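Local coordinates for beta-galactosidase (Geobacillus stearothermophilus, PDB 4OIF), which probably hydrolyses terminal non-reducing beta-D-galactose residues from beta-D-galactosides, as a zinc-containing glycoside hydrolase of family GH42, at residues 65-70 / 137-142; 132-137 / 239-244. All blocks are in the same frame, centred on the assembly; numbering follows the deposited sequence.

Contact 1: residues 65-70 / 137-142; sequences YRFEWL and NRLLAE
This contact belongs to the outer helical layer of the TIM barrel that carries the catalytic machinery of GH42 enzymes. Residues 65-70 lead into helix 68-79, which precedes barrel strand 83-87. Residues 137-142 belong to helix 127-144, which comes after that strand. The two elements meet through apolar side chains, about 203 Å² of surface being buried.

Two aromatic rings meet L139. Its CD1 methyl lies over one face of the Y65 ring, 3.8 Å from the ring centroid and 25° off the normal, a CH-pi contact. The methyl is shifted toward the rim, near the hydroxyl end, with L139 CD1 3.5 Å from Y65 CZ. The two side chains cross at about a right angle. F67 meets the same leucine nearer its backbone, F67 CZ lying 3.9 Å from L139 CB. Both rings have CG anti to the carbonyl carbon, and the CB of each points toward the helix. Y65 also touches H135, one turn earlier on helix 127-144.

L140 meets both a ring and a leucine. Its CB does not point straight at the partner, but CG, beside the backbone N, places CD2 against both F67 CE1 and L70 CD2. F67 CE1 meets this methyl obliquely. L58 and Y144 also touch F67 and L70.

Within 65-70, R66 NH1 donates to Y65 O from above the carbonyl plane, at 3.1 Å. W69 NE1 bonds A57 O outside the two segments. At the buried end the contact is methyl to methyl, L70 CD2 lying 3.9 Å from L140 CD2.

Contact 2: residues 132-137 / 239-244; sequences KTQHIN and EIVPLR
Helices 127-144 and 218-246 run nearly parallel here, their local axes 7.8 Å apart and crossing at -22°, with Q134 CA only 4.8 Å from E239 CA. The second helix is kinked at P242-L243, where neither backbone N bonds to the turn before; that of P242 has no hydrogen.

N137 carries the polar contact. Its ND2 donates twice, both times in the amide plane. One bond runs to the anti lone pair of E239 OE2 at 2.7 Å and is almost straight. The other reaches E239 O at 3.0 Å, from above the carbonyl plane. A water donates to both N137 OD1 and E239 OE2, closing a ring between amide and carboxylate. T88 also bonds OE2, while S90 and Y159 bond OE1, so the buried carboxylate is well gripped and probably ionised. E239 is about 8 Å, side chain to side chain, from N157, a predicted substrate-binding residue. An alanine at N137 would remove both amide bonds and would probably leave E239 less firmly fixed.

Van der Waals contacts lie alongside. Q134 is extended beyond CG; Q134 CG rests 3.7 Å from P242 CD. Its NE2 lies against V241 CB and bonds N238 O. P242 CG and L243 CD1 pack on N137 CB.

Both helices belong to the outer layer of the barrel. Helix 55-58 touches T133 through W55, and strand 252-259 lies against L243 through I252.

Both contacts use helix 127-144, but they engage different sides of it. Both ranges include N137, which takes part only in contact 2. Contact 1 joins the helix to the start of helix 68-79, contact 2 to helix 218-246. Both are largely buried, though Y65 and L139 in contact 1, and Q134 and V241 in contact 2, are partly exposed. Contact 1 lies farther from the chain centre, its centre about 31 Å away against 26 Å, and is apolar across its segments. Contact 2 buries more surface and adds a carboxylate, an amide and a water. The two also touch directly, with R138 N 3.7 Å from P242 CG.

Contact 1: residues 65-70 / 137-142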
loop_
_atom_site.group_PDB
_atom_site.type_symbol
_atom_site.label_atom_id
_atom_site.label_comp_id
_atom_site.label_asym_id
_atom_site.label_seq_id
_atom_site.Cartn_x
_atom_site.Cartn_y
_atom_site.Cartn_z
ATOM N N TYR A 65 10.164 32.863 31.858
ATOM C CA TYR A 65 11.408 32.401 31.242
ATOM C C TYR A 65 12.389 31.746 32.197
ATOM O O TYR A 65 12.447 32.057 33.389
ATOM C CB TYR A 65 12.096 33.558 30.525
ATOM C CG TYR A 65 11.212 34.161 29.468
ATOM C CD1 TYR A 65 11.032 33.522 28.240
ATOM C CD2 TYR A 65 10.530 35.355 29.704
ATOM C CE1 TYR A 65 10.198 34.058 27.271
ATOM C CE2 TYR A 65 9.694 35.907 28.738
ATOM C CZ TYR A 65 9.532 35.254 27.524
ATOM O OH TYR A 65 8.714 35.801 26.562
ATOM N N ARG A 66 13.153 30.820 31.632
ATOM C CA ARG A 66 14.152 30.060 32.355
ATOM C C ARG A 66 15.427 30.003 31.541
ATOM O O ARG A 66 15.694 28.986 30.904
ATOM C CB ARG A 66 13.659 28.642 32.632
ATOM C CG ARG A 66 12.505 28.556 33.601
ATOM C CD ARG A 66 12.955 28.814 35.024
ATOM N NE ARG A 66 11.835 28.652 35.946
ATOM C CZ ARG A 66 11.059 29.644 36.377
ATOM N NH1 ARG A 66 11.282 30.895 35.985
ATOM N NH2 ARG A 66 10.060 29.381 37.212
ATOM N N PHE A 67 16.205 31.086 31.561
ATOM C CA PHE A 67 17.446 31.169 30.783
ATOM C C PHE A 67 18.698 30.751 31.563
ATOM O O PHE A 67 19.771 30.613 30.973
ATOM C CB PHE A 67 17.666 32.593 30.252
ATOM C CG PHE A 67 16.745 32.981 29.143
ATOM C CD1 PHE A 67 16.878 32.415 27.887
ATOM C CD2 PHE A 67 15.757 33.928 29.348
ATOM C CE1 PHE A 67 16.036 32.779 26.854
ATOM C CE2 PHE A 67 14.905 34.298 28.324
ATOM C CZ PHE A 67 15.044 33.723 27.071
ATOM N N GLU A 68 18.572 30.553 32.875
ATOM C CA GLU A 68 19.753 30.331 33.713
ATOM C C GLU A 68 20.528 29.086 33.289
ATOM O O GLU A 68 21.769 29.126 33.162
ATOM C CB GLU A 68 19.362 30.238 35.187
ATOM C CG GLU A 68 18.598 31.465 35.713
ATOM C CD GLU A 68 17.119 31.478 35.294
ATOM O OE1 GLU A 68 16.434 30.440 35.455
ATOM O OE2 GLU A 68 16.646 32.525 34.794
ATOM N N TRP A 69 19.809 27.995 33.028
ATOM C CA TRP A 69 20.480 26.756 32.631
ATOM C C TRP A 69 21.292 26.963 31.339
ATOM O O TRP A 69 22.399 26.435 31.202
ATOM C CB TRP A 69 19.473 25.607 32.464
ATOM C CG TRP A 69 18.494 25.825 31.358
ATOM C CD1 TRP A 69 17.262 26.407 31.457
ATOM C CD2 TRP A 69 18.672 25.490 29.980
ATOM N NE1 TRP A 69 16.665 26.453 30.229
ATOM C CE2 TRP A 69 17.508 25.899 29.301
ATOM C CE3 TRP A 69 19.707 24.898 29.250
ATOM C CZ2 TRP A 69 17.343 25.722 27.929
ATOM C CZ3 TRP A 69 19.543 24.726 27.887
ATOM C CH2 TRP A 69 18.370 25.130 27.242
ATOM N N LEU A 70 20.755 27.758 30.412
ATOM C CA LEU A 70 21.434 27.985 29.144
ATOM C C LEU A 70 22.645 28.919 29.351
ATOM O O LEU A 70 23.681 28.773 28.676
ATOM C CB LEU A 70 20.455 28.536 28.093
ATOM C CG LEU A 70 21.008 28.935 26.719
ATOM C CD1 LEU A 70 21.732 27.794 26.027
ATOM C CD2 LEU A 70 19.885 29.446 25.843
ATOM N N ASN A 137 13.430 34.769 19.599
ATOM C CA ASN A 137 14.702 34.957 18.925
ATOM C C ASN A 137 15.364 36.228 19.423
ATOM O O ASN A 137 16.567 36.250 19.714
ATOM C CB ASN A 137 14.516 35.002 17.420
ATOM C CG ASN A 137 14.140 33.660 16.857
ATOM O OD1 ASN A 137 13.881 32.721 17.604
ATOM N ND2 ASN A 137 14.095 33.559 15.541
ATOM N N ARG A 138 14.561 37.275 19.581
ATOM C CA ARG A 138 15.083 38.529 20.101
ATOM C C ARG A 138 15.643 38.395 21.522
ATOM O O ARG A 138 16.714 38.913 21.803
ATOM C CB ARG A 138 14.011 39.603 20.061
ATOM C CG ARG A 138 14.470 40.943 20.584
ATOM C CD ARG A 138 13.428 41.991 20.319
ATOM N NE ARG A 138 13.204 42.173 18.888
ATOM C CZ ARG A 138 13.975 42.929 18.113
ATOM N NH1 ARG A 138 15.016 43.567 18.638
ATOM N NH2 ARG A 138 13.707 43.046 16.818
ATOM N N LEU A 139 14.937 37.705 22.416
ATOM C CA LEU A 139 15.453 37.527 23.775
ATOM C C LEU A 139 16.786 36.792 23.719
ATOM O O LEU A 139 17.740 37.145 24.428
ATOM C CB LEU A 139 14.457 36.766 24.668
ATOM C CG LEU A 139 13.135 37.491 24.971
ATOM C CD1 LEU A 139 12.198 36.634 25.820
ATOM C CD2 LEU A 139 13.374 38.831 25.643
ATOM N N LEU A 140 16.853 35.778 22.860
ATOM C CA LEU A 140 18.088 35.017 22.720
ATOM C C LEU A 140 19.242 35.904 22.253
ATOM O O LEU A 140 20.312 35.879 22.866
ATOM C CB LEU A 140 17.904 33.844 21.757
ATOM C CG LEU A 140 17.203 32.605 22.328
ATOM C CD1 LEU A 140 16.831 31.665 21.203
ATOM C CD2 LEU A 140 18.054 31.894 23.385
ATOM N N ALA A 141 19.036 36.691 21.196
ATOM C CA ALA A 141 20.117 37.547 20.704
ATOM C C ALA A 141 20.490 38.610 21.742
ATOM O O ALA A 141 21.659 38.947 21.894
ATOM C CB ALA A 141 19.749 38.200 19.368
ATOM N N GLU A 142 19.505 39.117 22.466
ATOM C CA GLU A 142 19.771 40.084 23.518
ATOM C C GLU A 142 20.704 39.490 24.548
ATOM O O GLU A 142 21.667 40.134 24.955
ATOM C CB GLU A 142 18.485 40.538 24.221
ATOM C CG GLU A 142 17.577 41.437 23.415
ATOM C CD GLU A 142 16.329 41.848 24.192
ATOM O OE1 GLU A 142 16.052 41.241 25.249
ATOM O OE2 GLU A 142 15.628 42.774 23.741
#

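Contact 2: residues 132-137 / 239-244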
loop_
_atom_site.group_PDB
_atom_site.type_symbol
_atom_site.label_atom_id
_atom_site.label_comp_id
_atom_site.label_asym_id
_atom_site.label_seq_id
_atom_site.Cartn_x
_atom_site.Cartn_y
_atom_site.Cartn_z
ATOM N N LYS A 132 5.713 35.278 18.013
ATOM C CA LYS A 132 6.290 34.611 19.173
ATOM C C LYS A 132 7.700 34.088 18.874
ATOM O O LYS A 132 8.613 34.224 19.725
ATOM C CB LYS A 132 5.377 33.484 19.649
ATOM C CG LYS A 132 4.026 33.974 20.186
ATOM C CD LYS A 132 3.853 33.659 21.666
ATOM C CE LYS A 132 2.587 34.302 22.238
ATOM N NZ LYS A 132 2.664 35.801 22.353
ATOM N N THR A 133 7.900 33.530 17.676
ATOM C CA THR A 133 9.228 33.051 17.331
ATOM C C THR A 133 10.179 34.231 17.166
ATOM O O THR A 133 11.311 34.195 17.660
ATOM C CB THR A 133 9.231 32.187 16.053
ATOM O OG1 THR A 133 8.722 32.946 14.956
ATOM C CG2 THR A 133 8.383 30.934 16.251
ATOM N N GLN A 134 9.736 35.291 16.493
ATOM C CA GLN A 134 10.618 36.443 16.389
ATOM C C GLN A 134 10.982 36.991 17.764
ATOM O O GLN A 134 12.118 37.387 17.993
ATOM C CB GLN A 134 10.008 37.553 15.551
ATOM C CG GLN A 134 11.056 38.596 15.179
ATOM C CD GLN A 134 10.482 39.844 14.548
ATOM O OE1 GLN A 134 10.183 40.819 15.236
ATOM N NE2 GLN A 134 10.351 39.830 13.229
ATOM N N HIS A 135 10.030 36.994 18.692
ATOM C CA HIS A 135 10.285 37.571 20.009
ATOM C C HIS A 135 11.273 36.743 20.835
ATOM O O HIS A 135 12.217 37.282 21.436
ATOM C CB HIS A 135 8.987 37.730 20.788
ATOM C CG HIS A 135 9.184 38.320 22.148
ATOM N ND1 HIS A 135 9.735 39.570 22.342
ATOM C CD2 HIS A 135 8.943 37.819 23.384
ATOM C CE1 HIS A 135 9.807 39.819 23.637
ATOM N NE2 HIS A 135 9.330 38.774 24.291
ATOM N N ILE A 136 11.063 35.434 20.889
ATOM C CA ILE A 136 12.028 34.636 21.622
ATOM C C ILE A 136 13.410 34.680 20.925
ATOM O O ILE A 136 14.456 34.677 21.588
ATOM C CB ILE A 136 11.536 33.198 21.808
ATOM C CG1 ILE A 136 12.412 32.484 22.834
ATOM C CG2 ILE A 136 11.475 32.445 20.488
ATOM C CD1 ILE A 136 11.761 31.256 23.395
ATOM N N ASN A 137 13.430 34.769 19.599
ATOM C CA ASN A 137 14.702 34.957 18.925
ATOM C C ASN A 137 15.364 36.228 19.423
ATOM O O ASN A 137 16.567 36.250 19.714
ATOM C CB ASN A 137 14.516 35.002 17.420
ATOM C CG ASN A 137 14.140 33.660 16.857
ATOM O OD1 ASN A 137 13.881 32.721 17.604
ATOM N ND2 ASN A 137 14.095 33.559 15.541
ATOM N N GLU A 239 11.959 35.368 11.303
ATOM C CA GLU A 239 12.745 34.836 12.421
ATOM C C GLU A 239 14.017 35.648 12.634
ATOM O O GLU A 239 14.345 36.005 13.758
ATOM C CB GLU A 239 13.132 33.368 12.199
ATOM C CG GLU A 239 12.077 32.346 12.570
ATOM C CD GLU A 239 12.681 31.108 13.211
ATOM O OE1 GLU A 239 12.528 30.000 12.660
ATOM O OE2 GLU A 239 13.328 31.249 14.266
ATOM N N ILE A 240 14.736 35.933 11.555
ATOM C CA ILE A 240 16.081 36.455 11.709
ATOM C C ILE A 240 16.164 37.962 11.844
ATOM O O ILE A 240 17.258 38.484 12.048
ATOM C CB ILE A 240 16.971 36.061 10.544
ATOM C CG1 ILE A 240 16.506 36.776 9.272
ATOM C CG2 ILE A 240 16.999 34.536 10.391
ATOM C CD1 ILE A 240 17.414 36.576 8.061
ATOM N N VAL A 241 15.044 38.673 11.720
ATOM C CA VAL A 241 15.120 40.128 11.946
ATOM C C VAL A 241 15.979 40.564 13.176
ATOM O O VAL A 241 16.932 41.352 13.029
ATOM C CB VAL A 241 13.713 40.747 12.072
ATOM C CG1 VAL A 241 13.803 42.146 12.680
ATOM C CG2 VAL A 241 13.054 40.794 10.709
ATOM N N PRO A 242 15.685 40.032 14.379
ATOM C CA PRO A 242 16.481 40.498 15.527
ATOM C C PRO A 242 17.908 39.963 15.514
ATOM O O PRO A 242 18.810 40.533 16.128
ATOM C CB PRO A 242 15.719 39.944 16.729
ATOM C CG PRO A 242 15.079 38.696 16.206
ATOM C CD PRO A 242 14.696 39.010 14.777
ATOM N N LEU A 243 18.110 38.856 14.822
ATOM C CA LEU A 243 19.444 38.313 14.692
ATOM C C LEU A 243 20.301 39.276 13.867
ATOM O O LEU A 243 21.470 39.488 14.161
ATOM C CB LEU A 243 19.398 36.921 14.061
ATOM C CG LEU A 243 19.195 35.721 14.989
ATOM C CD1 LEU A 243 18.102 35.928 16.030
ATOM C CD2 LEU A 243 18.910 34.485 14.157
ATOM N N ARG A 244 19.714 39.877 12.844
ATOM C CA ARG A 244 20.457 40.848 12.049
ATOM C C ARG A 244 20.647 42.140 12.823
ATOM O O ARG A 244 21.727 42.741 12.780
ATOM C CB ARG A 244 19.756 41.147 10.730
ATOM C CG ARG A 244 19.703 39.974 9.764
ATOM C CD ARG A 244 21.081 39.396 9.505
ATOM N NE ARG A 244 21.130 38.693 8.223
ATOM C CZ ARG A 244 22.114 37.880 7.855
ATOM N NH1 ARG A 244 23.141 37.645 8.670
ATOM N NH2 ARG A 244 22.058 37.287 6.675
HETATM O O HOH W 1 12.263 30.514 16.791
#